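Local structure of putative hexulose 6 phosphate synthase (Salmonella typhimurium, 3F4W) at residues A[4-9]-A[183-188]; A[131-136]-A[160-165]. The protein is a putative enzyme of the orotidine 5'-phosphate decarboxylase / HUMPS family, built as a TIM barrel. All coordinates share one frame; numbering follows the deposited sequence.

Interaction 1: residues A[4-9]-A[183-188]; sequences QLALDE and VVIVGS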
# COMPACT_ATOMS: atom_id res chain seq x y z
N GLN A 4 16.19 5.58 11.61
CA GLN A 4 14.76 5.68 11.37
C GLN A 4 14.06 4.57 12.15
O GLN A 4 14.44 3.40 12.05
CB GLN A 4 14.47 5.57 9.88
CG GLN A 4 13.00 5.45 9.51
CD GLN A 4 12.77 5.61 8.02
OE1 GLN A 4 13.40 6.44 7.37
NE2 GLN A 4 11.86 4.81 7.47
N LEU A 5 13.05 4.94 12.94
CA LEU A 5 12.32 3.99 13.77
C LEU A 5 10.93 3.67 13.21
O LEU A 5 10.05 4.53 13.19
CB LEU A 5 12.18 4.52 15.19
CG LEU A 5 11.33 3.68 16.15
CD1 LEU A 5 12.03 2.36 16.47
CD2 LEU A 5 11.04 4.45 17.42
N ALA A 6 10.73 2.43 12.79
CA ALA A 6 9.43 2.01 12.27
C ALA A 6 8.43 1.67 13.38
O ALA A 6 8.64 0.74 14.16
CB ALA A 6 9.59 0.81 11.32
N LEU A 7 7.35 2.45 13.45
CA LEU A 7 6.24 2.14 14.33
C LEU A 7 5.15 1.42 13.53
O LEU A 7 4.33 2.06 12.86
CB LEU A 7 5.67 3.41 14.97
CG LEU A 7 6.66 4.29 15.73
CD1 LEU A 7 5.97 5.53 16.26
CD2 LEU A 7 7.31 3.51 16.87
N ASP A 8 5.14 0.10 13.59
CA ASP A 8 4.26 -0.69 12.73
C ASP A 8 2.94 -1.10 13.39
O ASP A 8 1.86 -0.80 12.87
CB ASP A 8 4.99 -1.92 12.19
CG ASP A 8 5.97 -1.58 11.07
OD1 ASP A 8 5.84 -0.48 10.48
OD2 ASP A 8 6.86 -2.40 10.78
N GLU A 9 3.02 -1.79 14.52
CA GLU A 9 1.85 -2.45 15.09
C GLU A 9 1.27 -1.76 16.32
O GLU A 9 0.40 -2.32 16.99
CB GLU A 9 2.18 -3.91 15.39
CG GLU A 9 2.75 -4.66 14.19
CD GLU A 9 2.97 -6.13 14.46
OE1 GLU A 9 2.62 -6.60 15.56
OE2 GLU A 9 3.51 -6.83 13.56
N VAL A 183 20.63 5.93 5.69
CA VAL A 183 19.63 5.72 6.73
C VAL A 183 19.53 4.25 7.09
O VAL A 183 19.43 3.39 6.21
CB VAL A 183 18.24 6.24 6.30
CG1 VAL A 183 17.19 5.94 7.38
CG2 VAL A 183 18.29 7.74 6.01
N VAL A 184 19.57 3.96 8.38
CA VAL A 184 19.33 2.62 8.88
C VAL A 184 17.95 2.60 9.54
O VAL A 184 17.68 3.40 10.44
CB VAL A 184 20.41 2.18 9.87
CG1 VAL A 184 20.05 0.85 10.49
CG2 VAL A 184 21.76 2.10 9.16
N ILE A 185 17.09 1.70 9.08
CA ILE A 185 15.72 1.60 9.59
C ILE A 185 15.59 0.42 10.55
O ILE A 185 15.99 -0.70 10.23
CB ILE A 185 14.71 1.43 8.42
CG1 ILE A 185 14.79 2.62 7.46
CG2 ILE A 185 13.30 1.26 8.96
CD1 ILE A 185 14.26 2.34 6.06
N VAL A 186 15.03 0.68 11.72
CA VAL A 186 14.84 -0.35 12.73
C VAL A 186 13.43 -0.26 13.28
O VAL A 186 12.90 0.83 13.47
CB VAL A 186 15.86 -0.21 13.89
CG1 VAL A 186 15.52 -1.17 15.03
CG2 VAL A 186 17.27 -0.48 13.39
N GLY A 187 12.81 -1.41 13.51
CA GLY A 187 11.46 -1.45 14.03
C GLY A 187 11.37 -2.39 15.22
O GLY A 187 11.57 -1.97 16.36
N SER A 188 11.11 -3.65 14.93
CA SER A 188 10.86 -4.68 15.94
C SER A 188 11.95 -4.78 17.02
O SER A 188 11.64 -4.98 18.19
CB SER A 188 10.66 -6.04 15.28
OG SER A 188 10.40 -7.04 16.24
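Three backbone hydrogen bonds join the first strand of the barrel, 2-7, to its last, 183-186, and close the parallel sheet on itself. Q4 is gripped through both its backbone N and its backbone O: Q4 N gives its hydrogen to V184 O at 2.9 Å, almost straight and in the carbonyl plane, while Q4 O takes V186 N at 2.8 Å nearly along the C=O axis. The third bond, A6 N to V186 O at 2.8 Å, is less well aligned, its donor 30° above the carbonyl plane. CA-H...O contacts fill in between, the shortest being L5 CA to V186 O at 3.2 Å.

Apolar packing rests on Q4. With CG anti to the backbone N (chi1 172°), its extended chain runs alongside I185, and the amide carbon Q4 CD meets I185 CG1 at 3.7 Å. V183 CG1 crosses obliquely at the base, 3.7 Å from Q4 CB. On the sheet face of L5 and V186, L5 CD1 folds to 3.5 Å from V186 O.

At its tip, Q4 NE2 is hydrogen-bonded to E30 of strand 28-31. The buried glutamine thus combines an apolar flank with an amide NE2 that is hydrogen-bonded, linking three adjacent strands around the barrel's closure.

Interaction 2: residues A[131-136]-A[160-165]; sequences LAVHTG and ARIAVA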
# COMPACT_ATOMS: atom_id res chain seq x y z
N LEU A 131 16.38 5.84 -2.20
CA LEU A 131 15.90 4.47 -2.36
C LEU A 131 16.16 3.69 -1.09
O LEU A 131 17.20 3.85 -0.45
CB LEU A 131 16.60 3.79 -3.54
CG LEU A 131 16.74 4.59 -4.84
CD1 LEU A 131 17.69 3.89 -5.81
CD2 LEU A 131 15.38 4.84 -5.49
N ALA A 132 15.23 2.82 -0.74
CA ALA A 132 15.37 2.00 0.45
C ALA A 132 15.36 0.55 0.04
O ALA A 132 14.39 0.08 -0.55
CB ALA A 132 14.23 2.27 1.42
N VAL A 133 16.43 -0.18 0.34
CA VAL A 133 16.38 -1.62 0.17
C VAL A 133 15.65 -2.15 1.38
O VAL A 133 15.85 -1.67 2.50
CB VAL A 133 17.78 -2.27 0.03
CG1 VAL A 133 18.83 -1.24 -0.36
CG2 VAL A 133 18.18 -3.00 1.29
N HIS A 134 14.77 -3.12 1.16
CA HIS A 134 13.85 -3.54 2.20
C HIS A 134 13.44 -5.00 2.06
O HIS A 134 12.79 -5.38 1.09
CB HIS A 134 12.60 -2.65 2.18
CG HIS A 134 11.71 -2.83 3.36
ND1 HIS A 134 10.44 -2.30 3.42
CD2 HIS A 134 11.89 -3.50 4.53
CE1 HIS A 134 9.88 -2.62 4.57
NE2 HIS A 134 10.74 -3.34 5.26
N THR A 135 13.85 -5.81 3.02
CA THR A 135 13.31 -7.15 3.16
C THR A 135 12.17 -7.05 4.16
O THR A 135 12.37 -6.69 5.32
CB THR A 135 14.38 -8.13 3.68
OG1 THR A 135 15.42 -8.24 2.70
CG2 THR A 135 13.79 -9.51 3.94
N GLY A 136 10.95 -7.33 3.69
CA GLY A 136 9.76 -7.12 4.50
C GLY A 136 9.68 -8.04 5.70
O GLY A 136 10.42 -9.02 5.79
N ALA A 160 21.66 8.32 -5.74
CA ALA A 160 20.60 8.13 -4.75
C ALA A 160 21.12 8.01 -3.32
O ALA A 160 22.11 7.34 -3.05
CB ALA A 160 19.75 6.92 -5.12
N ARG A 161 20.43 8.69 -2.41
CA ARG A 161 20.58 8.47 -0.98
C ARG A 161 20.00 7.08 -0.72
O ARG A 161 19.06 6.67 -1.40
CB ARG A 161 19.78 9.53 -0.22
CG ARG A 161 20.06 9.64 1.26
CD ARG A 161 19.18 10.72 1.89
NE ARG A 161 19.40 10.83 3.33
CZ ARG A 161 18.59 11.46 4.18
NH1 ARG A 161 17.48 12.04 3.74
NH2 ARG A 161 18.88 11.49 5.47
N ILE A 162 20.57 6.34 0.23
CA ILE A 162 20.17 4.95 0.43
C ILE A 162 19.76 4.64 1.86
O ILE A 162 20.46 4.99 2.81
CB ILE A 162 21.30 3.97 0.04
CG1 ILE A 162 21.75 4.21 -1.41
CG2 ILE A 162 20.85 2.53 0.24
CD1 ILE A 162 20.67 3.97 -2.44
N ALA A 163 18.62 3.97 2.01
CA ALA A 163 18.16 3.48 3.30
C ALA A 163 18.11 1.95 3.28
O ALA A 163 18.06 1.34 2.21
CB ALA A 163 16.79 4.05 3.64
N VAL A 164 18.15 1.34 4.46
CA VAL A 164 18.05 -0.11 4.54
C VAL A 164 17.21 -0.57 5.73
O VAL A 164 17.35 -0.06 6.85
CB VAL A 164 19.45 -0.79 4.56
CG1 VAL A 164 20.27 -0.31 5.74
CG2 VAL A 164 19.30 -2.31 4.58
N ALA A 165 16.31 -1.52 5.47
CA ALA A 165 15.42 -2.05 6.49
C ALA A 165 15.28 -3.56 6.31
O ALA A 165 15.29 -4.07 5.19
CB ALA A 165 14.06 -1.39 6.39
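H134 leaves strand 130-134 on the same sheet face as A132, A163 and A165, and its imidazole meets A165, the last residue of strand 161-165. From CB the chain turns so that CG lies anti to the backbone N (chi1 -169°), and H134 CG comes within 4.1 Å of A165 CB. The next ring carbon comes closest: H134 CD2 is 3.5 Å from A165 O, which lies at the ring edge near its plane, and 3.6 Å from A165 CB. NE2 grazes the same methyl and hydrogen-bonds a bound malonate ion, whereas ND1 is held by D109 of strand 105-109, so both ring nitrogens have partners, which probably fixes the ring's rotation.

This pairing joins strands six and seven of the eight-stranded parallel TIM barrel, with H134 at the C-terminal end of its strand, where the pockets of this fold lie. Five backbone hydrogen bonds knit the strands. A163 lies astride the ladder, its N bonded to L131 O at 2.8 Å and its O accepting V133 N at 2.9 Å, the latter bent to 144°. Beyond the strand end, A165 O receives T135 N at 3.1 Å.

On the other face, V133 and V164 lie side by side, with V133 CG2 only 3.5 Å from V164 CG2. L131 CD1 rests on A160 CB at 3.7 Å, while M153 of helix 147-156 packs against L131, V133 and I162.

How the interactions relate
From the N terminus, the chain enters with strand 2-7, whose segment 4-9 waits for a partner until 183-188, so interaction 1 closes a loop of 173 residues and joins the first strand of the barrel to the last. Interaction 2 is nested inside that loop: between 131-136 and 160-165 lie only 23 residues, including helices 137-141 and 147-156, giving a beta-alpha-beta crossover. The two contacts meet where strands 161-165 and 183-186 run as neighbours. There I185 N and V164 O are 2.9 Å apart, a probable hydrogen bond, and I185 CB packs against A165 CB. Strands six, seven, eight and one are thereby tied into one continuous arc.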